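Local coordinates for serine acetyltransferase (Bacteroides vulgatus ATCC 8482, PDB 3F1X), which probably transfers an acetyl group from acetyl-coenzyme A to serine, the step that leads into cysteine biosynthesis, at residues K40-I45 and P175-F180; P55-N60 and I150-P155; R128-D133 and N162-H167. All blocks are in the same frame, centred on the assembly; numbering follows the deposited sequence.

Contact 1: K40-I45 and P175-F180; sequences KSLYKI and PLIPRF
Within the helical domain that precedes the left-handed beta-helix of this serine acetyltransferase, L42 of helix 39-53 reaches across to the first turn of helix 177-189, where it meets I177 and F180. The backbones stay well separated, L42 and F180 having CA atoms 8.1 Å apart, so the gap is bridged by side chains alone. L42 divides its two methyl groups between the partners. CD1 goes to the phenylalanine, lying 3.4 Å from F180 CD1 and 3.6 Å from F180 CG, at the CB end of the ring and oblique to its plane; the two side chains cross at about a right angle. The other branch, CD2, comes within 4.0 Å of I177 CG2. With chi1 at -72°, L42 CG lies opposite its own carbonyl carbon and is sent toward the second helix, where CD1 and CD2 part to F180 and I177. F180 has an unusual first torsion, chi1 -119°, nearly eclipsed, which places its ring in front of L42 CD1. L176 occupies the N-cap position of the second helix, and its carbonyl O receives F180 N at 3.2 Å, fixing the backbone from which the ring projects. Further along that helix M184 also touches L42, while S152 of a neighbouring subunit packs on F180, so F180 also belongs to a subunit interface. No hydrogen bond spans the two segments. All three touching residues are buried, and one methyl against an aromatic ring and one against another methyl imply cohesion by dispersion and exclusion of water, without the directional constraint of a polar bond.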
ATOM      1  N   LYS A  40      12.772  -2.509   7.300  1.00 24.97           N
ATOM      2  CA  LYS A  40      11.902  -1.526   6.669  1.00 26.64           C
ATOM      3  C   LYS A  40      12.236  -0.105   7.095  1.00 26.01           C
ATOM      4  O   LYS A  40      12.378   0.782   6.255  1.00 27.34           O
ATOM      5  CB  LYS A  40      10.435  -1.836   6.975  1.00 30.72           C
ATOM      6  CG  LYS A  40       9.927  -3.071   6.246  1.00 36.25           C
ATOM      7  CD  LYS A  40       8.469  -3.374   6.561  1.00 40.35           C
ATOM      8  CE  LYS A  40       7.987  -4.570   5.748  1.00 43.30           C
ATOM      9  NZ  LYS A  40       6.574  -4.937   6.054  1.00 46.35           N
ATOM     10  N   SER A  41      12.356   0.111   8.402  1.00 23.81           N
ATOM     11  CA  SER A  41      12.691   1.431   8.926  1.00 21.93           C
ATOM     12  C   SER A  41      14.086   1.822   8.458  1.00 20.15           C
ATOM     13  O   SER A  41      14.322   2.972   8.091  1.00 16.35           O
ATOM     14  CB  SER A  41      12.656   1.429  10.449  1.00 22.18           C
ATOM     15  OG  SER A  41      11.349   1.134  10.907  1.00 31.12           O
ATOM     16  N   LEU A  42      15.004   0.857   8.466  1.00 19.12           N
ATOM     17  CA  LEU A  42      16.373   1.115   8.035  1.00 20.45           C
ATOM     18  C   LEU A  42      16.426   1.533   6.566  1.00 21.92           C
ATOM     19  O   LEU A  42      17.230   2.384   6.183  1.00 20.16           O
ATOM     20  CB  LEU A  42      17.257  -0.117   8.289  1.00 20.05           C
ATOM     21  CG  LEU A  42      17.553  -0.349   9.786  1.00 20.91           C
ATOM     22  CD1 LEU A  42      18.365  -1.618   9.992  1.00 21.36           C
ATOM     23  CD2 LEU A  42      18.312   0.855  10.340  1.00 21.83           C
ATOM     24  N   TYR A  43      15.563   0.948   5.742  1.00 21.39           N
ATOM     25  CA  TYR A  43      15.539   1.323   4.335  1.00 21.27           C
ATOM     26  C   TYR A  43      15.131   2.796   4.238  1.00 18.90           C
ATOM     27  O   TYR A  43      15.759   3.577   3.527  1.00 17.39           O
ATOM     28  CB  TYR A  43      14.542   0.453   3.570  1.00 24.21           C
ATOM     29  CG  TYR A  43      14.285   0.932   2.169  1.00 27.25           C
ATOM     30  CD1 TYR A  43      15.201   0.698   1.151  1.00 29.31           C
ATOM     31  CD2 TYR A  43      13.137   1.660   1.867  1.00 30.26           C
ATOM     32  CE1 TYR A  43      14.983   1.181  -0.148  1.00 31.40           C
ATOM     33  CE2 TYR A  43      12.906   2.149   0.577  1.00 31.47           C
ATOM     34  CZ  TYR A  43      13.834   1.907  -0.422  1.00 30.77           C
ATOM     35  OH  TYR A  43      13.619   2.400  -1.695  1.00 33.17           O
ATOM     36  N   LYS A  44      14.074   3.165   4.955  1.00 19.10           N
ATOM     37  CA  LYS A  44      13.592   4.544   4.958  1.00 20.34           C
ATOM     38  C   LYS A  44      14.673   5.487   5.448  1.00 18.16           C
ATOM     39  O   LYS A  44      14.842   6.583   4.923  1.00 18.02           O
ATOM     40  CB  LYS A  44      12.362   4.695   5.858  1.00 21.86           C
ATOM     41  CG  LYS A  44      11.086   4.127   5.272  1.00 24.77           C
ATOM     42  CD  LYS A  44       9.959   4.154   6.300  1.00 28.34           C
ATOM     43  CE  LYS A  44       8.709   3.491   5.749  1.00 32.07           C
ATOM     44  NZ  LYS A  44       7.667   3.297   6.803  1.00 37.74           N
ATOM     45  N   ILE A  45      15.412   5.051   6.460  1.00 17.71           N
ATOM     46  CA  ILE A  45      16.481   5.866   7.020  1.00 17.06           C
ATOM     47  C   ILE A  45      17.557   6.187   5.992  1.00 17.72           C
ATOM     48  O   ILE A  45      17.936   7.355   5.830  1.00 16.12           O
ATOM     49  CB  ILE A  45      17.111   5.173   8.248  1.00 15.61           C
ATOM     50  CG1 ILE A  45      16.134   5.267   9.424  1.00 13.18           C
ATOM     51  CG2 ILE A  45      18.455   5.807   8.597  1.00 15.75           C
ATOM     52  CD1 ILE A  45      16.526   4.461  10.625  1.00 13.80           C
ATOM     53  N   PRO A 175      25.861  -0.283  17.833  1.00 21.01           N
ATOM     54  CA  PRO A 175      26.066  -1.671  17.418  1.00 21.41           C
ATOM     55  C   PRO A 175      24.999  -2.223  16.471  1.00 22.05           C
ATOM     56  O   PRO A 175      23.881  -1.703  16.400  1.00 19.67           O
ATOM     57  CB  PRO A 175      26.096  -2.414  18.745  1.00 23.37           C
ATOM     58  CG  PRO A 175      25.081  -1.680  19.548  1.00 24.53           C
ATOM     59  CD  PRO A 175      25.322  -0.212  19.204  1.00 21.98           C
ATOM     60  N   LEU A 176      25.370  -3.268  15.733  1.00 20.38           N
ATOM     61  CA  LEU A 176      24.465  -3.954  14.805  1.00 19.95           C
ATOM     62  C   LEU A 176      23.959  -3.146  13.605  1.00 20.19           C
ATOM     63  O   LEU A 176      24.101  -3.566  12.460  1.00 18.12           O
ATOM     64  CB  LEU A 176      23.267  -4.495  15.589  1.00 23.22           C
ATOM     65  CG  LEU A 176      22.359  -5.492  14.872  1.00 27.68           C
ATOM     66  CD1 LEU A 176      23.083  -6.833  14.730  1.00 27.88           C
ATOM     67  CD2 LEU A 176      21.065  -5.681  15.670  1.00 30.24           C
ATOM     68  N   ILE A 177      23.352  -1.999  13.870  1.00 18.47           N
ATOM     69  CA  ILE A 177      22.828  -1.173  12.799  1.00 18.77           C
ATOM     70  C   ILE A 177      23.785  -0.912  11.627  1.00 17.84           C
ATOM     71  O   ILE A 177      23.357  -0.940  10.474  1.00 20.13           O
ATOM     72  CB  ILE A 177      22.318   0.172  13.350  1.00 18.09           C
ATOM     73  CG1 ILE A 177      21.200  -0.083  14.367  1.00 20.78           C
ATOM     74  CG2 ILE A 177      21.785   1.038  12.235  1.00 18.14           C
ATOM     75  CD1 ILE A 177      20.063  -0.945  13.829  1.00 21.77           C
ATOM     76  N   PRO A 178      25.080  -0.660  11.891  1.00 16.47           N
ATOM     77  CA  PRO A 178      26.001  -0.409  10.767  1.00 16.21           C
ATOM     78  C   PRO A 178      26.099  -1.567   9.765  1.00 16.18           C
ATOM     79  O   PRO A 178      26.058  -1.352   8.556  1.00 15.80           O
ATOM     80  CB  PRO A 178      27.338  -0.142  11.462  1.00 16.72           C
ATOM     81  CG  PRO A 178      26.913   0.453  12.793  1.00 15.12           C
ATOM     82  CD  PRO A 178      25.759  -0.457  13.183  1.00 15.38           C
ATOM     83  N   ARG A 179      26.226  -2.785  10.275  1.00 15.60           N
ATOM     84  CA  ARG A 179      26.331  -3.967   9.428  1.00 17.63           C
ATOM     85  C   ARG A 179      25.025  -4.170   8.661  1.00 18.39           C
ATOM     86  O   ARG A 179      25.018  -4.581   7.500  1.00 18.14           O
ATOM     87  CB  ARG A 179      26.647  -5.197  10.285  1.00 19.07           C
ATOM     88  CG  ARG A 179      26.978  -6.457   9.500  1.00 21.97           C
ATOM     89  CD  ARG A 179      28.152  -6.247   8.552  1.00 21.47           C
ATOM     90  NE  ARG A 179      28.438  -7.452   7.768  1.00 26.89           N
ATOM     91  CZ  ARG A 179      29.094  -8.517   8.226  1.00 26.45           C
ATOM     92  NH1 ARG A 179      29.549  -8.541   9.472  1.00 24.38           N
ATOM     93  NH2 ARG A 179      29.289  -9.564   7.434  1.00 27.81           N
ATOM     94  N   PHE A 180      23.917  -3.874   9.328  1.00 20.35           N
ATOM     95  CA  PHE A 180      22.600  -3.980   8.725  1.00 19.57           C
ATOM     96  C   PHE A 180      22.568  -3.098   7.494  1.00 17.84           C
ATOM     97  O   PHE A 180      22.135  -3.514   6.419  1.00 17.33           O
ATOM     98  CB  PHE A 180      21.551  -3.478   9.703  1.00 23.09           C
ATOM     99  CG  PHE A 180      20.557  -4.506  10.095  1.00 27.19           C
ATOM    100  CD1 PHE A 180      19.452  -4.765   9.287  1.00 29.04           C
ATOM    101  CD2 PHE A 180      20.715  -5.221  11.280  1.00 30.45           C
ATOM    102  CE1 PHE A 180      18.514  -5.721   9.653  1.00 30.40           C
ATOM    103  CE2 PHE A 180      19.779  -6.183  11.656  1.00 31.20           C
ATOM    104  CZ  PHE A 180      18.673  -6.434  10.839  1.00 31.67           C
TER

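Contact 2: P55-N60 and I150-P155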
ATOM      1  N   PRO A  55      20.243  16.959  -1.929  1.00 21.83           N
ATOM      2  CA  PRO A  55      18.944  17.636  -2.009  1.00 23.51           C
ATOM      3  C   PRO A  55      18.357  17.823  -3.402  1.00 25.24           C
ATOM      4  O   PRO A  55      19.029  18.284  -4.321  1.00 22.81           O
ATOM      5  CB  PRO A  55      19.202  18.965  -1.299  1.00 22.41           C
ATOM      6  CG  PRO A  55      20.646  19.221  -1.567  1.00 24.26           C
ATOM      7  CD  PRO A  55      21.278  17.855  -1.388  1.00 19.45           C
ATOM      8  N   GLY A  56      17.090  17.460  -3.548  1.00 26.27           N
ATOM      9  CA  GLY A  56      16.439  17.602  -4.833  1.00 33.25           C
ATOM     10  C   GLY A  56      16.591  16.405  -5.759  1.00 36.49           C
ATOM     11  O   GLY A  56      15.854  16.294  -6.737  1.00 37.73           O
ATOM     12  N   TYR A  57      17.546  15.520  -5.477  1.00 39.78           N
ATOM     13  CA  TYR A  57      17.751  14.339  -6.316  1.00 42.08           C
ATOM     14  C   TYR A  57      16.936  13.181  -5.785  1.00 43.73           C
ATOM     15  O   TYR A  57      16.340  12.417  -6.549  1.00 45.17           O
ATOM     16  CB  TYR A  57      19.224  13.939  -6.372  1.00 41.79           C
ATOM     17  CG  TYR A  57      20.001  14.695  -7.417  1.00 44.03           C
ATOM     18  CD1 TYR A  57      20.640  15.893  -7.113  1.00 43.24           C
ATOM     19  CD2 TYR A  57      20.069  14.228  -8.725  1.00 42.39           C
ATOM     20  CE1 TYR A  57      21.336  16.606  -8.097  1.00 43.06           C
ATOM     21  CE2 TYR A  57      20.756  14.930  -9.710  1.00 43.72           C
ATOM     22  CZ  TYR A  57      21.388  16.118  -9.394  1.00 42.68           C
ATOM     23  OH  TYR A  57      22.062  16.803 -10.380  1.00 42.50           O
ATOM     24  N   PHE A  58      16.934  13.051  -4.466  1.00 44.22           N
ATOM     25  CA  PHE A  58      16.178  12.014  -3.788  1.00 46.94           C
ATOM     26  C   PHE A  58      15.203  12.774  -2.903  1.00 47.80           C
ATOM     27  O   PHE A  58      14.273  12.195  -2.335  1.00 48.72           O
ATOM     28  CB  PHE A  58      17.099  11.158  -2.912  1.00 47.01           C
ATOM     29  CG  PHE A  58      18.039  10.282  -3.685  1.00 45.99           C
ATOM     30  CD1 PHE A  58      17.596   9.083  -4.244  1.00 46.61           C
ATOM     31  CD2 PHE A  58      19.376  10.647  -3.854  1.00 46.52           C
ATOM     32  CE1 PHE A  58      18.470   8.255  -4.959  1.00 47.51           C
ATOM     33  CE2 PHE A  58      20.265   9.826  -4.570  1.00 47.20           C
ATOM     34  CZ  PHE A  58      19.808   8.627  -5.123  1.00 47.02           C
ATOM     35  N   GLY A  59      15.434  14.084  -2.812  1.00 48.17           N
ATOM     36  CA  GLY A  59      14.621  14.962  -1.984  1.00 49.33           C
ATOM     37  C   GLY A  59      13.338  15.543  -2.552  1.00 49.12           C
ATOM     38  O   GLY A  59      12.644  16.265  -1.842  1.00 49.61           O
ATOM     39  N   ASN A  60      13.021  15.254  -3.813  1.00 48.72           N
ATOM     40  CA  ASN A  60      11.796  15.758  -4.435  1.00 47.82           C
ATOM     41  C   ASN A  60      11.599  15.140  -5.822  1.00 47.40           C
ATOM     42  O   ASN A  60      12.560  14.933  -6.562  1.00 48.63           O
ATOM     43  CB  ASN A  60      11.843  17.284  -4.557  1.00 47.44           C
ATOM     44  CG  ASN A  60      10.474  17.892  -4.820  1.00 47.48           C
ATOM     45  OD1 ASN A  60       9.655  17.319  -5.543  1.00 47.90           O
ATOM     46  ND2 ASN A  60      10.227  19.064  -4.245  1.00 45.17           N
ATOM     47  N   ILE A 150      25.041  10.077 -12.268  1.00 26.55           N
ATOM     48  CA  ILE A 150      25.795   9.252 -11.337  1.00 24.79           C
ATOM     49  C   ILE A 150      25.076   9.101 -10.006  1.00 24.05           C
ATOM     50  O   ILE A 150      24.862   7.987  -9.539  1.00 22.89           O
ATOM     51  CB  ILE A 150      27.197   9.839 -11.110  1.00 24.65           C
ATOM     52  CG1 ILE A 150      27.999   9.722 -12.415  1.00 26.00           C
ATOM     53  CG2 ILE A 150      27.893   9.116  -9.966  1.00 24.63           C
ATOM     54  CD1 ILE A 150      29.369  10.345 -12.359  1.00 25.09           C
ATOM     55  N   ILE A 151      24.695  10.222  -9.405  1.00 24.59           N
ATOM     56  CA  ILE A 151      23.997  10.205  -8.125  1.00 24.12           C
ATOM     57  C   ILE A 151      22.655   9.490  -8.235  1.00 25.92           C
ATOM     58  O   ILE A 151      22.258   8.737  -7.337  1.00 25.54           O
ATOM     59  CB  ILE A 151      23.725  11.643  -7.625  1.00 24.76           C
ATOM     60  CG1 ILE A 151      25.050  12.360  -7.357  1.00 24.23           C
ATOM     61  CG2 ILE A 151      22.854  11.612  -6.361  1.00 20.39           C
ATOM     62  CD1 ILE A 151      24.886  13.823  -7.022  1.00 26.17           C
ATOM     63  N   SER A 152      21.970   9.725  -9.350  1.00 24.47           N
ATOM     64  CA  SER A 152      20.644   9.164  -9.585  1.00 26.55           C
ATOM     65  C   SER A 152      20.498   7.663  -9.823  1.00 25.74           C
ATOM     66  O   SER A 152      19.512   7.078  -9.379  1.00 24.70           O
ATOM     67  CB  SER A 152      19.960   9.927 -10.727  1.00 25.33           C
ATOM     68  OG  SER A 152      19.641  11.245 -10.321  1.00 24.59           O
ATOM     69  N   CYS A 153      21.445   7.028 -10.512  1.00 25.64           N
ATOM     70  CA  CYS A 153      21.296   5.598 -10.755  1.00 25.31           C
ATOM     71  C   CYS A 153      22.530   4.711 -10.656  1.00 24.75           C
ATOM     72  O   CYS A 153      22.415   3.490 -10.768  1.00 24.12           O
ATOM     73  CB  CYS A 153      20.620   5.363 -12.108  1.00 27.69           C
ATOM     74  SG  CYS A 153      21.626   5.749 -13.556  1.00 28.16           S
ATOM     75  N   TYR A 154      23.708   5.293 -10.460  1.00 23.64           N
ATOM     76  CA  TYR A 154      24.912   4.472 -10.338  1.00 24.33           C
ATOM     77  C   TYR A 154      24.867   3.713  -9.016  1.00 24.43           C
ATOM     78  O   TYR A 154      24.732   4.311  -7.949  1.00 23.05           O
ATOM     79  CB  TYR A 154      26.161   5.342 -10.395  1.00 27.33           C
ATOM     80  CG  TYR A 154      26.630   5.631 -11.794  1.00 29.20           C
ATOM     81  CD1 TYR A 154      25.721   5.871 -12.820  1.00 30.05           C
ATOM     82  CD2 TYR A 154      27.986   5.688 -12.091  1.00 31.20           C
ATOM     83  CE1 TYR A 154      26.155   6.159 -14.114  1.00 32.08           C
ATOM     84  CE2 TYR A 154      28.432   5.980 -13.381  1.00 32.17           C
ATOM     85  CZ  TYR A 154      27.510   6.214 -14.387  1.00 32.15           C
ATOM     86  OH  TYR A 154      27.942   6.506 -15.661  1.00 35.57           O
ATOM     87  N   PRO A 155      24.977   2.380  -9.073  1.00 23.84           N
ATOM     88  CA  PRO A 155      24.941   1.545  -7.870  1.00 23.33           C
ATOM     89  C   PRO A 155      26.095   1.793  -6.900  1.00 22.67           C
ATOM     90  O   PRO A 155      25.915   1.722  -5.687  1.00 22.14           O
ATOM     91  CB  PRO A 155      24.949   0.130  -8.437  1.00 26.00           C
ATOM     92  CG  PRO A 155      25.772   0.284  -9.699  1.00 26.34           C
ATOM     93  CD  PRO A 155      25.222   1.566 -10.278  1.00 25.80           C
TER
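Apolar packing joins the loop 55-60 to helix 147-153 through F58 and I151. The phenylalanine ring approaches with its outer end, F58 CE2 lying 3.6 Å from I151 CG2, and the two side chains run at a slant to each other. I151 holds this branch anti to its backbone N while CG1 takes the position opposite the carbonyl carbon (chi1 -64°), which leaves the CG2 methyl facing the loop. The same methyl also approaches the base of the tyrosine, Y57 CB being 4.3 Å away, and so touches both consecutive aromatic residues from one side.

Aromatic C-H groups facing oxygen make up the second kind of contact. F58 CZ stands 3.3 Å from I151 O, and the carbonyl oxygen lies at the ring edge, near its plane. One residue further on, S152 OG takes the corresponding place beside the tyrosine, 3.4 Å from Y57 CD2 and again close to the ring plane. In both cases the rim of an aromatic ring faces an oxygen, which is probably weakly favourable electrostatically. The serine hydroxyl has its stronger partner within its own helix, G148 O, so the tyrosine edge is a secondary neighbour.

No hydrogen bond crosses between the segments. The closest pair of CA atoms, Y57 and S152, is 6.8 Å apart. Around the contact, R50 and A51 of helix 39-53 touch F58, V134 of helix 123-139 packs on I151, and H30 and F27 of a neighbouring subunit reach Y57 and I151. This is loop-to-helix packing: the connection between helices 39-53 and 68-93 lies against a short helix of the alpha-helical domain, and its touching residues Y57 and I151 form part of a subunit interface.

Contact 3: R128-D133 and N162-H167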
ATOM      1  N   ARG A 128      30.195  16.399   1.933  1.00 18.16           N
ATOM      2  CA  ARG A 128      31.483  16.856   1.413  1.00 20.75           C
ATOM      3  C   ARG A 128      32.331  15.696   0.909  1.00 20.03           C
ATOM      4  O   ARG A 128      32.970  15.795  -0.138  1.00 21.00           O
ATOM      5  CB  ARG A 128      32.278  17.600   2.490  1.00 21.71           C
ATOM      6  CG  ARG A 128      31.637  18.881   2.978  1.00 24.58           C
ATOM      7  CD  ARG A 128      32.560  19.621   3.934  1.00 27.30           C
ATOM      8  NE  ARG A 128      31.837  20.664   4.650  1.00 33.83           N
ATOM      9  CZ  ARG A 128      31.553  20.614   5.944  1.00 33.27           C
ATOM     10  NH1 ARG A 128      31.937  19.575   6.668  1.00 34.83           N
ATOM     11  NH2 ARG A 128      30.879  21.601   6.513  1.00 40.03           N
ATOM     12  N   ILE A 129      32.347  14.596   1.656  1.00 18.57           N
ATOM     13  CA  ILE A 129      33.139  13.447   1.245  1.00 20.15           C
ATOM     14  C   ILE A 129      32.524  12.755   0.037  1.00 19.25           C
ATOM     15  O   ILE A 129      33.209  12.482  -0.942  1.00 20.07           O
ATOM     16  CB  ILE A 129      33.290  12.414   2.385  1.00 22.53           C
ATOM     17  CG1 ILE A 129      33.921  13.077   3.609  1.00 23.79           C
ATOM     18  CG2 ILE A 129      34.170  11.260   1.912  1.00 22.29           C
ATOM     19  CD1 ILE A 129      34.038  12.173   4.823  1.00 25.51           C
ATOM     20  N   LEU A 130      31.227  12.484   0.111  1.00 17.66           N
ATOM     21  CA  LEU A 130      30.549  11.819  -0.983  1.00 17.13           C
ATOM     22  C   LEU A 130      30.685  12.631  -2.259  1.00 16.30           C
ATOM     23  O   LEU A 130      30.764  12.066  -3.335  1.00 17.32           O
ATOM     24  CB  LEU A 130      29.078  11.584  -0.635  1.00 14.48           C
ATOM     25  CG  LEU A 130      28.917  10.555   0.490  1.00 15.55           C
ATOM     26  CD1 LEU A 130      27.476  10.501   0.960  1.00 14.34           C
ATOM     27  CD2 LEU A 130      29.375   9.204  -0.015  1.00 14.44           C
ATOM     28  N   ALA A 131      30.723  13.956  -2.134  1.00 18.15           N
ATOM     29  CA  ALA A 131      30.877  14.814  -3.302  1.00 18.16           C
ATOM     30  C   ALA A 131      32.167  14.455  -4.052  1.00 18.46           C
ATOM     31  O   ALA A 131      32.193  14.452  -5.284  1.00 17.67           O
ATOM     32  CB  ALA A 131      30.893  16.297  -2.886  1.00 20.63           C
ATOM     33  N   THR A 132      33.232  14.141  -3.315  1.00 19.19           N
ATOM     34  CA  THR A 132      34.493  13.785  -3.963  1.00 18.46           C
ATOM     35  C   THR A 132      34.382  12.419  -4.626  1.00 17.51           C
ATOM     36  O   THR A 132      35.024  12.164  -5.653  1.00 17.32           O
ATOM     37  CB  THR A 132      35.680  13.782  -2.964  1.00 18.56           C
ATOM     38  OG1 THR A 132      35.556  12.682  -2.055  1.00 18.89           O
ATOM     39  CG2 THR A 132      35.710  15.097  -2.191  1.00 17.99           C
ATOM     40  N   ASP A 133      33.575  11.535  -4.042  1.00 18.19           N
ATOM     41  CA  ASP A 133      33.383  10.197  -4.614  1.00 18.44           C
ATOM     42  C   ASP A 133      32.637  10.317  -5.943  1.00 18.07           C
ATOM     43  O   ASP A 133      32.956   9.620  -6.905  1.00 17.29           O
ATOM     44  CB  ASP A 133      32.576   9.295  -3.674  1.00 19.36           C
ATOM     45  CG  ASP A 133      33.234   9.116  -2.323  1.00 17.77           C
ATOM     46  OD1 ASP A 133      34.480   9.030  -2.263  1.00 20.20           O
ATOM     47  OD2 ASP A 133      32.504   9.042  -1.316  1.00 19.95           O
ATOM     48  N   ASN A 162      25.962   4.276   1.581  1.00 15.86           N
ATOM     49  CA  ASN A 162      25.529   3.426   2.692  1.00 15.45           C
ATOM     50  C   ASN A 162      26.721   3.139   3.609  1.00 15.88           C
ATOM     51  O   ASN A 162      26.601   3.176   4.836  1.00 13.68           O
ATOM     52  CB  ASN A 162      24.948   2.094   2.180  1.00 15.02           C
ATOM     53  CG  ASN A 162      23.467   2.187   1.814  1.00 16.40           C
ATOM     54  OD1 ASN A 162      23.040   3.108   1.118  1.00 20.34           O
ATOM     55  ND2 ASN A 162      22.680   1.211   2.268  1.00 18.87           N
ATOM     56  N   TYR A 163      27.866   2.836   3.003  1.00 13.87           N
ATOM     57  CA  TYR A 163      29.084   2.565   3.762  1.00 15.37           C
ATOM     58  C   TYR A 163      29.475   3.744   4.661  1.00 16.55           C
ATOM     59  O   TYR A 163      29.651   3.579   5.870  1.00 18.09           O
ATOM     60  CB  TYR A 163      30.266   2.258   2.829  1.00 14.82           C
ATOM     61  CG  TYR A 163      31.590   2.520   3.502  1.00 15.74           C
ATOM     62  CD1 TYR A 163      32.047   1.700   4.527  1.00 19.00           C
ATOM     63  CD2 TYR A 163      32.327   3.664   3.202  1.00 17.86           C
ATOM     64  CE1 TYR A 163      33.210   2.021   5.248  1.00 15.45           C
ATOM     65  CE2 TYR A 163      33.481   3.992   3.918  1.00 16.52           C
ATOM     66  CZ  TYR A 163      33.910   3.169   4.935  1.00 16.28           C
ATOM     67  OH  TYR A 163      35.034   3.520   5.646  1.00 17.78           O
ATOM     68  N   ARG A 164      29.630   4.931   4.077  1.00 16.30           N
ATOM     69  CA  ARG A 164      30.021   6.092   4.880  1.00 15.68           C
ATOM     70  C   ARG A 164      29.001   6.399   5.966  1.00 14.76           C
ATOM     71  O   ARG A 164      29.358   6.862   7.046  1.00 15.63           O
ATOM     72  CB  ARG A 164      30.264   7.315   3.988  1.00 14.25           C
ATOM     73  CG  ARG A 164      31.453   7.126   3.040  1.00 15.30           C
ATOM     74  CD  ARG A 164      32.013   8.462   2.566  1.00 14.71           C
ATOM     75  NE  ARG A 164      32.982   8.322   1.477  1.00 17.78           N
ATOM     76  CZ  ARG A 164      34.214   7.840   1.614  1.00 18.08           C
ATOM     77  NH1 ARG A 164      34.650   7.440   2.803  1.00 17.65           N
ATOM     78  NH2 ARG A 164      35.010   7.760   0.559  1.00 17.76           N
ATOM     79  N   ILE A 165      27.732   6.123   5.694  1.00 14.51           N
ATOM     80  CA  ILE A 165      26.698   6.346   6.693  1.00 13.86           C
ATOM     81  C   ILE A 165      26.885   5.347   7.838  1.00 14.26           C
ATOM     82  O   ILE A 165      26.849   5.714   9.024  1.00 13.08           O
ATOM     83  CB  ILE A 165      25.291   6.168   6.080  1.00 13.86           C
ATOM     84  CG1 ILE A 165      24.952   7.373   5.204  1.00 13.43           C
ATOM     85  CG2 ILE A 165      24.252   5.990   7.182  1.00 13.73           C
ATOM     86  CD1 ILE A 165      23.701   7.212   4.384  1.00 10.35           C
ATOM     87  N   ALA A 166      27.113   4.088   7.469  1.00 10.85           N
ATOM     88  CA  ALA A 166      27.296   3.017   8.432  1.00 14.16           C
ATOM     89  C   ALA A 166      28.571   3.190   9.246  1.00 14.85           C
ATOM     90  O   ALA A 166      28.579   2.939  10.445  1.00 14.64           O
ATOM     91  CB  ALA A 166      27.299   1.657   7.716  1.00 13.90           C
ATOM     92  N   HIS A 167      29.640   3.627   8.591  1.00 16.28           N
ATOM     93  CA  HIS A 167      30.917   3.827   9.265  1.00 16.77           C
ATOM     94  C   HIS A 167      30.783   4.852  10.389  1.00 17.48           C
ATOM     95  O   HIS A 167      31.261   4.627  11.496  1.00 16.97           O
ATOM     96  CB  HIS A 167      31.977   4.291   8.268  1.00 16.67           C
ATOM     97  CG  HIS A 167      33.368   4.328   8.831  1.00 17.67           C
ATOM     98  ND1 HIS A 167      34.112   5.486   8.905  1.00 19.08           N
ATOM     99  CD2 HIS A 167      34.163   3.342   9.310  1.00 17.20           C
ATOM    100  CE1 HIS A 167      35.305   5.212   9.404  1.00 18.09           C
ATOM    101  NE2 HIS A 167      35.362   3.917   9.657  1.00 19.75           N
TER
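R164 of helix 155-171 extends toward helix 123-139 and meets I129, L130 and D133 along its length. From CB the chain runs out extended to NE, carrying the charged end across the space between the helices. The first atom to touch is CD, 3.6 Å from I129 CG2 and 3.8 Å from L130 CD2, so two apolar branches meet the aliphatic shaft at roughly a right angle to each other; the leucine and arginine side chains run alongside one another, pointing opposite ways. At NE two different neighbours meet. I129 CG2 lies over one face of the guanidinium, 3.2 Å from NE and displaced toward its rim, a tight approach. In the plane of the same group, NE donates to the syn lone pair of D133 OD2 at 2.9 Å with an N-H...O angle of 168°. Beyond CZ, NH2 completes a side-on, two-nitrogen salt bridge by donating to D133 OD1 at 3.1 Å, also nearly straight. Carboxylate and guanidinium planes differ by only 17°, which lets both bonds form at once and restrains rotation about the end of the arginine.

The tips have further partners: NH2 also bonds G200 O, NH1 bonds I199 O, and D133 OD1 accepts from F203 N. The ion pair is buried, and such multiple bonding probably offsets its desolvation. Helices 123-139 and 155-171 run roughly antiparallel, at 153° with their local axes 11.1 Å apart, and the bridge between them is tied to I199 at the end of strand 198-199 and to G200 and F203 in the turn before strand 204-206, where the helical domain meets the first coil of the beta-helix.

How the contacts relate
Contacts 1 and 3 are buried, whereas contact 2 is partly buried, its centre about 17 Å from the centre of the chain against 10 and 9 Å for the other two. Contacts 1 and 3 touch, P178 O packing on A166 CB at 3.4 Å, where the consecutive helices 155-171 and 177-189 meet. Contact 2 touches neither. Helix 39-53 carries L42 of contact 1, leads into the 55-60 loop of contact 2 and touches L130 and I165 of contact 3. Chemistry follows position: contact 1 is purely apolar, contact 2 mixes methyl packing with aromatic edges facing oxygens, and contact 3 alone carries an ion pair, beside the beta-helix. Neighbouring subunits pack on touching residues of contacts 1 and 2.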